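Local atomic coordinates of N-terminal acetyltransferase B complex subunit MDM20 (Candida albicans, PDB entry 5K04), a protein that probably serves as the non-catalytic auxiliary subunit of the NatB N-terminal acetyltransferase complex, a helical-repeat scaffold for its catalytic partner. Residues A[95-99]-A[115-119]; A[130-136]-A[148-153]; A[394-399]-A[414-419]; A[421-425]-A[657-663]. All coordinates share one frame; numbering follows the deposited sequence.

Contact 1: A[95-99]-A[115-119]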
loop_
_atom_site.group_PDB
_atom_site.type_symbol
_atom_site.label_atom_id
_atom_site.label_comp_id
_atom_site.label_asym_id
_atom_site.label_seq_id
_atom_site.Cartn_x
_atom_site.Cartn_y
_atom_site.Cartn_z
ATOM N N SER A 95 9.850 -4.467 30.136
ATOM C CA SER A 95 10.778 -3.342 30.141
ATOM C C SER A 95 11.787 -3.455 31.280
ATOM O O SER A 95 12.960 -3.100 31.117
ATOM C CB SER A 95 9.989 -2.028 30.232
ATOM O OG SER A 95 10.819 -0.922 30.542
ATOM N N LEU A 96 11.350 -3.965 32.435
ATOM C CA LEU A 96 12.211 -4.005 33.610
ATOM C C LEU A 96 13.426 -4.917 33.430
ATOM O O LEU A 96 14.451 -4.707 34.088
ATOM C CB LEU A 96 11.386 -4.435 34.826
ATOM C CG LEU A 96 11.711 -3.724 36.146
ATOM C CD1 LEU A 96 11.741 -2.206 35.944
ATOM C CD2 LEU A 96 10.698 -4.112 37.216
ATOM N N VAL A 97 13.338 -5.937 32.570
ATOM C CA VAL A 97 14.491 -6.810 32.353
ATOM C C VAL A 97 15.661 -6.012 31.798
ATOM O O VAL A 97 16.798 -6.131 32.265
ATOM C CB VAL A 97 14.124 -7.976 31.419
ATOM C CG1 VAL A 97 15.176 -9.073 31.528
ATOM C CG2 VAL A 97 12.765 -8.521 31.754
ATOM N N TYR A 98 15.393 -5.186 30.782
ATOM C CA TYR A 98 16.449 -4.376 30.186
ATOM C C TYR A 98 16.906 -3.277 31.139
ATOM O O TYR A 98 18.114 -3.057 31.304
ATOM C CB TYR A 98 15.958 -3.779 28.872
ATOM C CG TYR A 98 15.977 -4.707 27.669
ATOM C CD1 TYR A 98 17.142 -4.906 26.945
ATOM C CD2 TYR A 98 14.817 -5.330 27.219
ATOM C CE1 TYR A 98 17.164 -5.730 25.824
ATOM C CE2 TYR A 98 14.830 -6.144 26.095
ATOM C CZ TYR A 98 16.010 -6.343 25.405
ATOM O OH TYR A 98 16.040 -7.153 24.294
ATOM N N GLU A 99 15.953 -2.580 31.776
ATOM C CA GLU A 99 16.292 -1.482 32.682
ATOM C C GLU A 99 17.148 -1.967 33.841
ATOM O O GLU A 99 18.101 -1.292 34.248
ATOM C CB GLU A 99 15.024 -0.817 33.218
ATOM C CG GLU A 99 14.123 -0.200 32.165
ATOM C CD GLU A 99 12.886 0.451 32.762
ATOM O OE1 GLU A 99 13.032 1.302 33.663
ATOM O OE2 GLU A 99 11.767 0.098 32.339
ATOM N N SER A 115 19.822 -3.602 21.201
ATOM C CA SER A 115 19.072 -4.860 21.123
ATOM C C SER A 115 17.608 -4.640 21.504
ATOM O O SER A 115 16.693 -5.056 20.788
ATOM C CB SER A 115 19.735 -5.903 22.035
ATOM O OG SER A 115 18.901 -7.016 22.288
ATOM N N TRP A 116 17.384 -3.981 22.650
ATOM C CA TRP A 116 16.059 -3.550 23.084
ATOM C C TRP A 116 15.306 -2.838 21.969
ATOM O O TRP A 116 14.131 -3.114 21.713
ATOM C CB TRP A 116 16.223 -2.620 24.289
ATOM C CG TRP A 116 15.002 -2.397 25.084
ATOM C CD1 TRP A 116 13.767 -2.943 24.869
ATOM C CD2 TRP A 116 14.883 -1.576 26.254
ATOM N NE1 TRP A 116 12.888 -2.509 25.832
ATOM C CE2 TRP A 116 13.547 -1.663 26.689
ATOM C CE3 TRP A 116 15.771 -0.759 26.956
ATOM C CZ2 TRP A 116 13.081 -0.967 27.803
ATOM C CZ3 TRP A 116 15.313 -0.073 28.068
ATOM C CH2 TRP A 116 13.979 -0.182 28.483
ATOM N N PHE A 117 15.978 -1.902 21.303
ATOM C CA PHE A 117 15.330 -1.083 20.287
ATOM C C PHE A 117 15.047 -1.895 19.028
ATOM O O PHE A 117 13.935 -1.860 18.496
ATOM C CB PHE A 117 16.215 0.132 19.986
ATOM C CG PHE A 117 15.760 0.956 18.817
ATOM C CD1 PHE A 117 14.522 1.590 18.827
ATOM C CD2 PHE A 117 16.581 1.116 17.715
ATOM C CE1 PHE A 117 14.108 2.352 17.742
ATOM C CE2 PHE A 117 16.179 1.881 16.632
ATOM C CZ PHE A 117 14.936 2.500 16.646
ATOM N N ASP A 118 16.052 -2.640 18.551
ATOM C CA ASP A 118 15.889 -3.453 17.348
ATOM C C ASP A 118 14.780 -4.478 17.517
ATOM O O ASP A 118 14.028 -4.747 16.579
ATOM C CB ASP A 118 17.202 -4.145 17.000
ATOM C CG ASP A 118 18.250 -3.171 16.503
ATOM O OD1 ASP A 118 17.930 -1.969 16.382
ATOM O OD2 ASP A 118 19.384 -3.598 16.228
ATOM N N ASN A 119 14.661 -5.053 18.712
ATOM C CA ASN A 119 13.601 -6.011 18.974
ATOM C C ASN A 119 12.260 -5.328 19.195
ATOM O O ASN A 119 11.222 -5.956 18.988
ATOM C CB ASN A 119 13.970 -6.877 20.184
ATOM C CG ASN A 119 15.145 -7.829 19.891
ATOM O OD1 ASN A 119 16.126 -7.878 20.629
ATOM N ND2 ASN A 119 15.036 -8.582 18.808
#
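Ser115 OG takes a weak, long hydrogen bond of 3.5 Å from Tyr98 OH and has its stronger partner in Glu79 of helix 75-87. The residues belong to helices 91-104 and 109-120, a nearly antiparallel hairpin of the helical array; the axes of segments 95-99 and 115-119 run 154° apart in direction. At 11.6 Å these segment axes are widely spaced, and two large aromatic side chains fill the interval. The Tyr98 ring and the five-membered ring of Trp116 form an offset stack, centroids 3.9 Å apart and planes only 2° from parallel. Each residue also lays its CB over the other's ring in a CH-pi contact, because the side chains slide past each other in opposite directions. Trp116 reaches across because its CG is anti to the backbone N (chi1 -163°). Tyrosine suits its place by joining a flat apolar surface to a hydroxyl that can meet serine. Glu99 sends its carboxylate to Tyr135, while its CG packs 3.7 Å from CH2 of Trp116.

Contact 2: A[130-136]-A[148-153]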
loop_
_atom_site.group_PDB
_atom_site.type_symbol
_atom_site.label_atom_id
_atom_site.label_comp_id
_atom_site.label_asym_id
_atom_site.label_seq_id
_atom_site.Cartn_x
_atom_site.Cartn_y
_atom_site.Cartn_z
ATOM N N ASN A 130 11.078 6.026 23.418
ATOM C CA ASN A 130 11.517 7.175 24.190
ATOM C C ASN A 130 12.199 6.742 25.483
ATOM O O ASN A 130 13.167 7.372 25.922
ATOM C CB ASN A 130 10.312 8.071 24.479
ATOM C CG ASN A 130 10.625 9.157 25.465
ATOM O OD1 ASN A 130 10.524 8.966 26.676
ATOM N ND2 ASN A 130 11.020 10.317 24.947
ATOM N N ARG A 131 11.713 5.662 26.095
ATOM C CA ARG A 131 12.387 5.122 27.266
ATOM C C ARG A 131 13.763 4.566 26.906
ATOM O O ARG A 131 14.736 4.787 27.633
ATOM C CB ARG A 131 11.524 4.048 27.929
ATOM C CG ARG A 131 12.131 3.521 29.227
ATOM C CD ARG A 131 11.070 3.311 30.308
ATOM N NE ARG A 131 10.150 2.222 29.991
ATOM C CZ ARG A 131 8.853 2.376 29.745
ATOM N NH1 ARG A 131 8.300 3.582 29.785
ATOM N NH2 ARG A 131 8.108 1.317 29.464
ATOM N N ILE A 132 13.865 3.840 25.790
ATOM C CA ILE A 132 15.164 3.324 25.364
ATOM C C ILE A 132 16.125 4.471 25.127
ATOM O O ILE A 132 17.265 4.472 25.607
ATOM C CB ILE A 132 15.022 2.472 24.096
ATOM C CG1 ILE A 132 14.236 1.207 24.407
ATOM C CG2 ILE A 132 16.409 2.162 23.516
ATOM C CD1 ILE A 132 13.797 0.456 23.162
ATOM N N PHE A 133 15.665 5.470 24.379
ATOM C CA PHE A 133 16.497 6.609 24.050
ATOM C C PHE A 133 16.876 7.411 25.290
ATOM O O PHE A 133 17.960 8.001 25.337
ATOM C CB PHE A 133 15.760 7.461 23.018
ATOM C CG PHE A 133 15.543 6.751 21.705
ATOM C CD1 PHE A 133 16.318 5.656 21.357
ATOM C CD2 PHE A 133 14.580 7.175 20.817
ATOM C CE1 PHE A 133 16.127 4.991 20.139
ATOM C CE2 PHE A 133 14.384 6.519 19.601
ATOM C CZ PHE A 133 15.155 5.423 19.271
ATOM N N MET A 134 16.019 7.420 26.310
ATOM C CA MET A 134 16.360 8.101 27.554
ATOM C C MET A 134 17.581 7.459 28.213
ATOM O O MET A 134 18.541 8.149 28.573
ATOM C CB MET A 134 15.154 8.104 28.503
ATOM C CG MET A 134 15.359 8.905 29.818
ATOM S SD MET A 134 16.198 8.000 31.099
ATOM C CE MET A 134 14.903 6.832 31.418
ATOM N N TYR A 135 17.553 6.133 28.391
ATOM C CA TYR A 135 18.714 5.435 28.945
ATOM C C TYR A 135 19.940 5.617 28.059
ATOM O O TYR A 135 21.050 5.843 28.548
ATOM C CB TYR A 135 18.411 3.946 29.110
ATOM C CG TYR A 135 17.547 3.608 30.302
ATOM C CD1 TYR A 135 18.070 3.639 31.585
ATOM C CD2 TYR A 135 16.216 3.227 30.145
ATOM C CE1 TYR A 135 17.297 3.314 32.693
ATOM C CE2 TYR A 135 15.428 2.897 31.253
ATOM C CZ TYR A 135 15.981 2.948 32.526
ATOM O OH TYR A 135 15.235 2.638 33.638
ATOM N N LEU A 136 19.747 5.531 26.749
ATOM C CA LEU A 136 20.863 5.582 25.819
ATOM C C LEU A 136 21.497 6.967 25.782
ATOM O O LEU A 136 22.690 7.105 25.485
ATOM C CB LEU A 136 20.366 5.164 24.438
ATOM C CG LEU A 136 21.429 4.968 23.366
ATOM C CD1 LEU A 136 22.416 3.892 23.796
ATOM C CD2 LEU A 136 20.766 4.616 22.048
ATOM N N TRP A 148 17.865 11.273 18.606
ATOM C CA TRP A 148 16.932 10.158 18.757
ATOM C C TRP A 148 15.912 10.441 19.850
ATOM O O TRP A 148 14.694 10.400 19.633
ATOM C CB TRP A 148 17.704 8.880 19.099
ATOM C CG TRP A 148 18.493 8.302 17.955
ATOM C CD1 TRP A 148 18.683 8.860 16.723
ATOM C CD2 TRP A 148 19.176 7.031 17.930
ATOM N NE1 TRP A 148 19.448 8.017 15.932
ATOM C CE2 TRP A 148 19.756 6.889 16.645
ATOM C CE3 TRP A 148 19.347 6.004 18.866
ATOM C CZ2 TRP A 148 20.511 5.771 16.281
ATOM C CZ3 TRP A 148 20.097 4.885 18.505
ATOM C CH2 TRP A 148 20.671 4.782 17.222
ATOM N N TYR A 149 16.426 10.736 21.043
ATOM C CA TYR A 149 15.592 10.980 22.210
ATOM C C TYR A 149 14.614 12.121 21.946
ATOM O O TYR A 149 13.414 11.991 22.206
ATOM C CB TYR A 149 16.518 11.273 23.386
ATOM C CG TYR A 149 15.871 11.319 24.734
ATOM C CD1 TYR A 149 14.729 10.567 25.007
ATOM C CD2 TYR A 149 16.407 12.114 25.752
ATOM C CE1 TYR A 149 14.132 10.598 26.260
ATOM C CE2 TYR A 149 15.812 12.150 27.024
ATOM C CZ TYR A 149 14.676 11.385 27.271
ATOM O OH TYR A 149 14.072 11.410 28.507
ATOM N N ALA A 150 15.115 13.224 21.373
ATOM C CA ALA A 150 14.286 14.384 21.043
ATOM C C ALA A 150 13.230 14.036 20.006
ATOM O O ALA A 150 12.049 14.390 20.145
ATOM C CB ALA A 150 15.171 15.519 20.520
ATOM N N PHE A 151 13.651 13.366 18.939
ATOM C CA PHE A 151 12.706 12.957 17.908
ATOM C C PHE A 151 11.633 12.032 18.478
ATOM O O PHE A 151 10.467 12.103 18.070
ATOM C CB PHE A 151 13.467 12.288 16.756
ATOM C CG PHE A 151 12.598 11.933 15.585
ATOM C CD1 PHE A 151 12.032 12.924 14.797
ATOM C CD2 PHE A 151 12.350 10.605 15.276
ATOM C CE1 PHE A 151 11.227 12.586 13.715
ATOM C CE2 PHE A 151 11.561 10.266 14.200
ATOM C CZ PHE A 151 10.993 11.256 13.418
ATOM N N SER A 152 12.005 11.193 19.451
ATOM C CA SER A 152 11.055 10.262 20.050
ATOM C C SER A 152 9.958 10.993 20.813
ATOM O O SER A 152 8.877 10.428 21.005
ATOM C CB SER A 152 11.785 9.276 20.969
ATOM O OG SER A 152 12.272 9.905 22.146
ATOM N N PHE A 153 10.211 12.236 21.249
ATOM C CA PHE A 153 9.169 13.014 21.917
ATOM C C PHE A 153 8.123 13.499 20.930
ATOM O O PHE A 153 6.933 13.565 21.259
ATOM C CB PHE A 153 9.776 14.203 22.653
ATOM C CG PHE A 153 10.351 13.852 23.981
ATOM C CD1 PHE A 153 9.522 13.509 25.035
ATOM C CD2 PHE A 153 11.725 13.828 24.173
ATOM C CE1 PHE A 153 10.052 13.150 26.281
ATOM C CE2 PHE A 153 12.268 13.482 25.404
ATOM C CZ PHE A 153 11.428 13.141 26.466
#
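Asn130 donates from ND2 to Ser152 OG, a 3.1 Å hydrogen bond with the hydroxyl oxygen 23° out of the amide plane. The same ND2 lies 3.1 Å above the plane of the Phe153 ring, over its centre, and the amide is turned 72° from the ring, so one nitrogen meets both a hydroxyl and an aromatic face. With CG anti to the backbone N (chi1 170°), Asn130 leans toward the partner helix. Beside it, Tyr149 offers one ring face to Met134 CA, a CH-pi contact 3.8 Å from the ring centroid, while Phe153 CE2 covers the opposite face. Deeper in, Phe133 is directed toward the partner helix: Trp148 CB stands over the centre of its ring, and Ser152 CB meets the ring edge in plane, 3.5 Å from CD2. Small Ser152 allows that approach, whereas Leu136 places CD2 3.6 Å from CZ3 of the broad Trp148 indole. With this interlocking the axes of the antiparallel segments 130-136 and 148-153 lie 8.6 Å apart. Second-shell groups steady the aromatics: Trp148 NE1 bonds the carbonyl of Phe484, and Phe133 meets the ring of Phe117. Helices 126-138 and 143-157 thus form a hairpin set between helix 109-120, which packs on Ile132 and Leu136, and helix 162-177, whose Leu171 and Leu175 press on Phe153.

Contact 3: A[394-399]-A[414-419]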
loop_
_atom_site.group_PDB
_atom_site.type_symbol
_atom_site.label_atom_id
_atom_site.label_comp_id
_atom_site.label_asym_id
_atom_site.label_seq_id
_atom_site.Cartn_x
_atom_site.Cartn_y
_atom_site.Cartn_z
ATOM N N ASN A 394 -19.614 -5.734 -22.118
ATOM C CA ASN A 394 -18.553 -4.775 -21.868
ATOM C C ASN A 394 -17.197 -5.441 -21.655
ATOM O O ASN A 394 -16.170 -4.818 -21.935
ATOM C CB ASN A 394 -18.958 -3.875 -20.701
ATOM C CG ASN A 394 -19.955 -2.792 -21.141
ATOM O OD1 ASN A 394 -19.669 -2.005 -22.030
ATOM N ND2 ASN A 394 -21.137 -2.795 -20.549
ATOM N N ILE A 395 -17.168 -6.703 -21.205
ATOM C CA ILE A 395 -15.932 -7.487 -21.273
ATOM C C ILE A 395 -15.422 -7.563 -22.716
ATOM O O ILE A 395 -14.222 -7.411 -22.984
ATOM C CB ILE A 395 -16.155 -8.897 -20.693
ATOM C CG1 ILE A 395 -16.162 -8.862 -19.162
ATOM C CG2 ILE A 395 -15.091 -9.857 -21.211
ATOM C CD1 ILE A 395 -16.537 -10.189 -18.512
ATOM N N VAL A 396 -16.330 -7.821 -23.665
ATOM C CA VAL A 396 -15.954 -7.892 -25.076
ATOM C C VAL A 396 -15.399 -6.555 -25.558
ATOM O O VAL A 396 -14.442 -6.503 -26.339
ATOM C CB VAL A 396 -17.166 -8.334 -25.911
ATOM C CG1 VAL A 396 -16.837 -8.331 -27.378
ATOM C CG2 VAL A 396 -17.620 -9.709 -25.460
ATOM N N LEU A 397 -15.985 -5.451 -25.090
ATOM C CA LEU A 397 -15.528 -4.141 -25.538
ATOM C C LEU A 397 -14.166 -3.796 -24.937
ATOM O O LEU A 397 -13.278 -3.307 -25.647
ATOM C CB LEU A 397 -16.576 -3.076 -25.201
ATOM C CG LEU A 397 -17.945 -3.221 -25.890
ATOM C CD1 LEU A 397 -19.024 -2.288 -25.304
ATOM C CD2 LEU A 397 -17.821 -2.985 -27.390
ATOM N N LEU A 398 -13.973 -4.072 -23.644
ATOM C CA LEU A 398 -12.682 -3.811 -23.002
ATOM C C LEU A 398 -11.560 -4.586 -23.685
ATOM O O LEU A 398 -10.542 -4.005 -24.072
ATOM C CB LEU A 398 -12.757 -4.157 -21.510
ATOM C CG LEU A 398 -13.606 -3.198 -20.666
ATOM C CD1 LEU A 398 -13.638 -3.630 -19.217
ATOM C CD2 LEU A 398 -13.112 -1.733 -20.766
ATOM N N LYS A 399 -11.753 -5.902 -23.872
ATOM C CA LYS A 399 -10.771 -6.722 -24.585
ATOM C C LYS A 399 -10.493 -6.173 -25.978
ATOM O O LYS A 399 -9.347 -6.186 -26.440
ATOM C CB LYS A 399 -11.247 -8.178 -24.682
ATOM C CG LYS A 399 -11.401 -8.871 -23.343
ATOM C CD LYS A 399 -12.064 -10.223 -23.493
ATOM C CE LYS A 399 -11.220 -11.156 -24.350
ATOM N NZ LYS A 399 -12.003 -12.362 -24.726
ATOM N N TRP A 414 -10.461 -2.568 -14.959
ATOM C CA TRP A 414 -11.903 -2.715 -15.103
ATOM C C TRP A 414 -12.257 -4.102 -15.628
ATOM O O TRP A 414 -13.215 -4.724 -15.155
ATOM C CB TRP A 414 -12.446 -1.616 -16.024
ATOM C CG TRP A 414 -12.771 -0.372 -15.282
ATOM C CD1 TRP A 414 -11.994 0.754 -15.182
ATOM C CD2 TRP A 414 -13.937 -0.130 -14.480
ATOM N NE1 TRP A 414 -12.613 1.686 -14.387
ATOM C CE2 TRP A 414 -13.803 1.168 -13.937
ATOM C CE3 TRP A 414 -15.072 -0.885 -14.162
ATOM C CZ2 TRP A 414 -14.774 1.738 -13.092
ATOM C CZ3 TRP A 414 -16.051 -0.316 -13.334
ATOM C CH2 TRP A 414 -15.888 0.987 -12.805
ATOM N N LEU A 415 -11.474 -4.608 -16.588
ATOM C CA LEU A 415 -11.688 -5.960 -17.093
ATOM C C LEU A 415 -11.657 -6.981 -15.956
ATOM O O LEU A 415 -12.488 -7.899 -15.907
ATOM C CB LEU A 415 -10.631 -6.291 -18.151
ATOM C CG LEU A 415 -10.778 -7.656 -18.819
ATOM C CD1 LEU A 415 -12.198 -7.790 -19.406
ATOM C CD2 LEU A 415 -9.716 -7.850 -19.894
ATOM N N MET A 416 -10.716 -6.822 -15.018
ATOM C CA MET A 416 -10.682 -7.710 -13.857
ATOM C C MET A 416 -11.920 -7.530 -12.982
ATOM O O MET A 416 -12.495 -8.518 -12.507
ATOM C CB MET A 416 -9.392 -7.490 -13.060
ATOM C CG MET A 416 -8.186 -8.199 -13.673
ATOM S SD MET A 416 -6.726 -8.346 -12.669
ATOM C CE MET A 416 -6.359 -6.655 -12.569
ATOM N N LYS A 417 -12.375 -6.281 -12.796
ATOM C CA LYS A 417 -13.584 -6.039 -12.000
ATOM C C LYS A 417 -14.795 -6.734 -12.612
ATOM O O LYS A 417 -15.587 -7.355 -11.897
ATOM C CB LYS A 417 -13.846 -4.533 -11.860
ATOM C CG LYS A 417 -12.754 -3.798 -11.105
ATOM C CD LYS A 417 -13.016 -2.289 -10.952
ATOM C CE LYS A 417 -14.356 -1.987 -10.301
ATOM N NZ LYS A 417 -14.487 -0.523 -9.999
ATOM N N LEU A 418 -14.959 -6.629 -13.941
ATOM C CA LEU A 418 -16.082 -7.288 -14.610
ATOM C C LEU A 418 -16.006 -8.803 -14.444
ATOM O O LEU A 418 -16.993 -9.440 -14.065
ATOM C CB LEU A 418 -16.119 -6.929 -16.099
ATOM C CG LEU A 418 -16.341 -5.480 -16.569
ATOM C CD1 LEU A 418 -16.857 -5.429 -18.013
ATOM C CD2 LEU A 418 -17.264 -4.740 -15.684
ATOM N N TYR A 419 -14.827 -9.392 -14.719
ATOM C CA TYR A 419 -14.633 -10.825 -14.521
ATOM C C TYR A 419 -14.924 -11.232 -13.091
ATOM O O TYR A 419 -15.329 -12.378 -12.840
ATOM C CB TYR A 419 -13.204 -11.238 -14.861
ATOM C CG TYR A 419 -12.890 -11.449 -16.334
ATOM C CD1 TYR A 419 -13.795 -12.069 -17.194
ATOM C CD2 TYR A 419 -11.666 -11.061 -16.853
ATOM C CE1 TYR A 419 -13.483 -12.272 -18.547
ATOM C CE2 TYR A 419 -11.357 -11.236 -18.179
ATOM C CZ TYR A 419 -12.261 -11.841 -19.032
ATOM O OH TYR A 419 -11.914 -12.012 -20.350
#
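Ile395 fills the groove between Leu415, Leu418 and Tyr419, where helices 388-404 and 409-419 pair as an antiparallel hairpin in a region related to the TPR clan. At CB the side chain forks. The CG2 methyl faces CD1 of Leu415 at 4.0 Å and lies near the hydroxyl end of Tyr419. The other branch starts at CG1, 3.6 Å from Leu418 CB, and continues extended (chi2 173°) to CD1, which settles 3.6 Å from Tyr419 CD1. A beta-branched residue fits here because its two arms serve different neighbours at once. Leu398, one turn on, is directed toward the other helix and sets CD1 3.5 Å from the backbone N of Leu415, while Leu418 returns the insertion with its CD1 3.5 Å from the backbone N of Ile395. Methyl groups meet the backbone without needing polar partners; the two segment axes are 9.8 Å apart. Lys399 spends its aliphatic part on this apolar seam and hydrogen-bonds Thr731 through NZ; its CD passes 3.6 Å from Tyr419 OH, the two side chains crossing at about a right angle.

Contact 4: A[421-425]-A[657-663]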
loop_
_atom_site.group_PDB
_atom_site.type_symbol
_atom_site.label_atom_id
_atom_site.label_comp_id
_atom_site.label_asym_id
_atom_site.label_seq_id
_atom_site.Cartn_x
_atom_site.Cartn_y
_atom_site.Cartn_z
ATOM N N GLN A 421 -17.289 -10.328 -11.354
ATOM C CA GLN A 421 -18.740 -10.446 -11.231
ATOM C C GLN A 421 -19.259 -11.816 -11.651
ATOM O O GLN A 421 -20.433 -12.123 -11.415
ATOM C CB GLN A 421 -19.444 -9.391 -12.095
ATOM C CG GLN A 421 -19.001 -7.967 -11.850
ATOM C CD GLN A 421 -19.138 -7.582 -10.388
ATOM O OE1 GLN A 421 -20.224 -7.625 -9.822
ATOM N NE2 GLN A 421 -18.018 -7.236 -9.762
ATOM N N LEU A 422 -18.432 -12.613 -12.307
ATOM C CA LEU A 422 -18.824 -13.874 -12.907
ATOM C C LEU A 422 -18.055 -15.010 -12.240
ATOM O O LEU A 422 -17.200 -14.784 -11.374
ATOM C CB LEU A 422 -18.557 -13.862 -14.414
ATOM C CG LEU A 422 -19.216 -12.731 -15.200
ATOM C CD1 LEU A 422 -18.719 -12.740 -16.662
ATOM C CD2 LEU A 422 -20.750 -12.809 -15.123
ATOM N N ASN A 423 -18.389 -16.238 -12.650
ATOM C CA ASN A 423 -17.678 -17.433 -12.228
ATOM C C ASN A 423 -16.495 -17.752 -13.138
ATOM O O ASN A 423 -15.988 -18.881 -13.123
ATOM C CB ASN A 423 -18.650 -18.613 -12.151
ATOM C CG ASN A 423 -19.732 -18.388 -11.121
ATOM O OD1 ASN A 423 -19.456 -18.164 -9.934
ATOM N ND2 ASN A 423 -20.972 -18.428 -11.569
ATOM N N THR A 424 -16.046 -16.764 -13.918
ATOM C CA THR A 424 -14.889 -16.869 -14.802
ATOM C C THR A 424 -13.588 -16.614 -14.029
ATOM O O THR A 424 -12.761 -15.773 -14.385
ATOM C CB THR A 424 -15.046 -15.874 -15.944
ATOM O OG1 THR A 424 -15.247 -14.563 -15.395
ATOM C CG2 THR A 424 -16.243 -16.224 -16.790
ATOM N N ASN A 425 -13.406 -17.373 -12.945
ATOM C CA ASN A 425 -12.329 -17.091 -11.999
ATOM C C ASN A 425 -10.956 -17.432 -12.570
ATOM O O ASN A 425 -9.934 -16.990 -12.032
ATOM C CB ASN A 425 -12.615 -17.862 -10.718
ATOM C CG ASN A 425 -14.068 -17.715 -10.271
ATOM O OD1 ASN A 425 -14.635 -16.615 -10.279
ATOM N ND2 ASN A 425 -14.683 -18.834 -9.917
ATOM N N LEU A 657 -27.558 -17.234 -11.916
ATOM C CA LEU A 657 -26.552 -18.294 -11.915
ATOM C C LEU A 657 -25.196 -17.827 -12.428
ATOM O O LEU A 657 -24.172 -18.431 -12.081
ATOM C CB LEU A 657 -27.049 -19.477 -12.749
ATOM C CG LEU A 657 -28.103 -20.327 -12.041
ATOM C CD1 LEU A 657 -28.749 -21.357 -12.962
ATOM C CD2 LEU A 657 -27.427 -21.013 -10.893
ATOM N N LEU A 658 -25.158 -16.773 -13.249
ATOM C CA LEU A 658 -23.890 -16.268 -13.764
ATOM C C LEU A 658 -23.116 -15.433 -12.740
ATOM O O LEU A 658 -21.922 -15.179 -12.951
ATOM C CB LEU A 658 -24.138 -15.460 -15.038
ATOM C CG LEU A 658 -24.602 -16.275 -16.246
ATOM C CD1 LEU A 658 -24.960 -15.325 -17.359
ATOM C CD2 LEU A 658 -23.562 -17.259 -16.737
ATOM N N SER A 659 -23.760 -15.020 -11.640
ATOM C CA SER A 659 -23.068 -14.292 -10.580
ATOM C C SER A 659 -21.930 -15.109 -9.990
ATOM O O SER A 659 -22.081 -16.306 -9.696
ATOM C CB SER A 659 -24.024 -13.908 -9.454
ATOM O OG SER A 659 -23.295 -13.279 -8.404
ATOM N N GLY A 660 -20.791 -14.435 -9.799
ATOM C CA GLY A 660 -19.621 -15.040 -9.185
ATOM C C GLY A 660 -19.838 -15.564 -7.776
ATOM O O GLY A 660 -19.015 -16.352 -7.294
ATOM N N GLU A 661 -20.913 -15.139 -7.097
ATOM C CA GLU A 661 -21.197 -15.654 -5.758
ATOM C C GLU A 661 -21.374 -17.155 -5.744
ATOM O O GLU A 661 -21.234 -17.767 -4.682
ATOM C CB GLU A 661 -22.482 -15.075 -5.178
ATOM C CG GLU A 661 -22.545 -13.598 -5.061
ATOM C CD GLU A 661 -23.976 -13.149 -4.970
ATOM O OE1 GLU A 661 -24.483 -12.582 -5.960
ATOM O OE2 GLU A 661 -24.605 -13.419 -3.931
ATOM N N LEU A 662 -21.744 -17.750 -6.882
ATOM C CA LEU A 662 -21.937 -19.192 -6.917
ATOM C C LEU A 662 -20.638 -19.925 -6.604
ATOM O O LEU A 662 -20.600 -20.805 -5.738
ATOM C CB LEU A 662 -22.494 -19.605 -8.279
ATOM C CG LEU A 662 -22.587 -21.114 -8.463
ATOM C CD1 LEU A 662 -23.584 -21.700 -7.466
ATOM C CD2 LEU A 662 -23.005 -21.425 -9.875
ATOM N N THR A 663 -19.549 -19.557 -7.280
ATOM C CA THR A 663 -18.292 -20.247 -7.026
ATOM C C THR A 663 -17.619 -19.763 -5.746
ATOM O O THR A 663 -16.883 -20.529 -5.112
ATOM C CB THR A 663 -17.356 -20.110 -8.229
ATOM O OG1 THR A 663 -17.273 -18.746 -8.656
ATOM C CG2 THR A 663 -17.866 -20.977 -9.378
HETATM O O HOH W 1 -21.820 -10.708 -8.642
HETATM O O HOH W 2 -20.695 -16.674 -14.848
#
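Gln421 O accepts from Gly660 N at 2.8 Å, the donor standing 51° out of the carbonyl plane, as the loop 421-425 runs against the turn that leads into a helix. Glycine suits this spot: its CA comes within 3.3 Å of Leu422 O. On the side of Leu658 a water accepts from Asn423 N and donates to Leu658 O, bridging the two backbones. The main side-chain link is Asn423, whose OD1 is gripped by two donors of one residue, Thr663 N at 3.0 Å and Thr663 OG1 at 2.6 Å. Its amide is oriented further by a weak bond from ND2 to Ser659 O and by Gln711, which accepts from the same nitrogen. Threonine is apt because it offers a donor and a methyl together: at chi1 49° OG1 meets OD1 while CG2 packs on the amide. Within the turn Ser659 OG accepts from Glu661 N at 3.3 Å and donates to Glu661 OE1. The arrangement is typical of helix capping: Ser659 makes a capping bond in the turn that leads into the helix, and Asn423, from a distant loop, supplies a further acceptor to the amide of Thr663.

The four contacts follow in series along the chain and fall into two clusters on opposite sides of its centre. Contacts 1 and 2 have centres 13 Å apart and are joined by the consecutive helices 109-120 and 126-138, where Trp116 packs on Ile132. Contacts 3 and 4 lie 14 Å apart; Leu422, in the loop following helix 409-419, touches Ile395. Between the clusters the centres are 52 to 55 Å apart and nothing touches. Contacts 1 to 3 thus build the array locally, from neighbouring antiparallel helices, whereas contact 4 ties segments 232 residues apart, fastening a later helical part of this mainly helical, strand-free protein to the loop after helix 409-419, in the middle of the sequence.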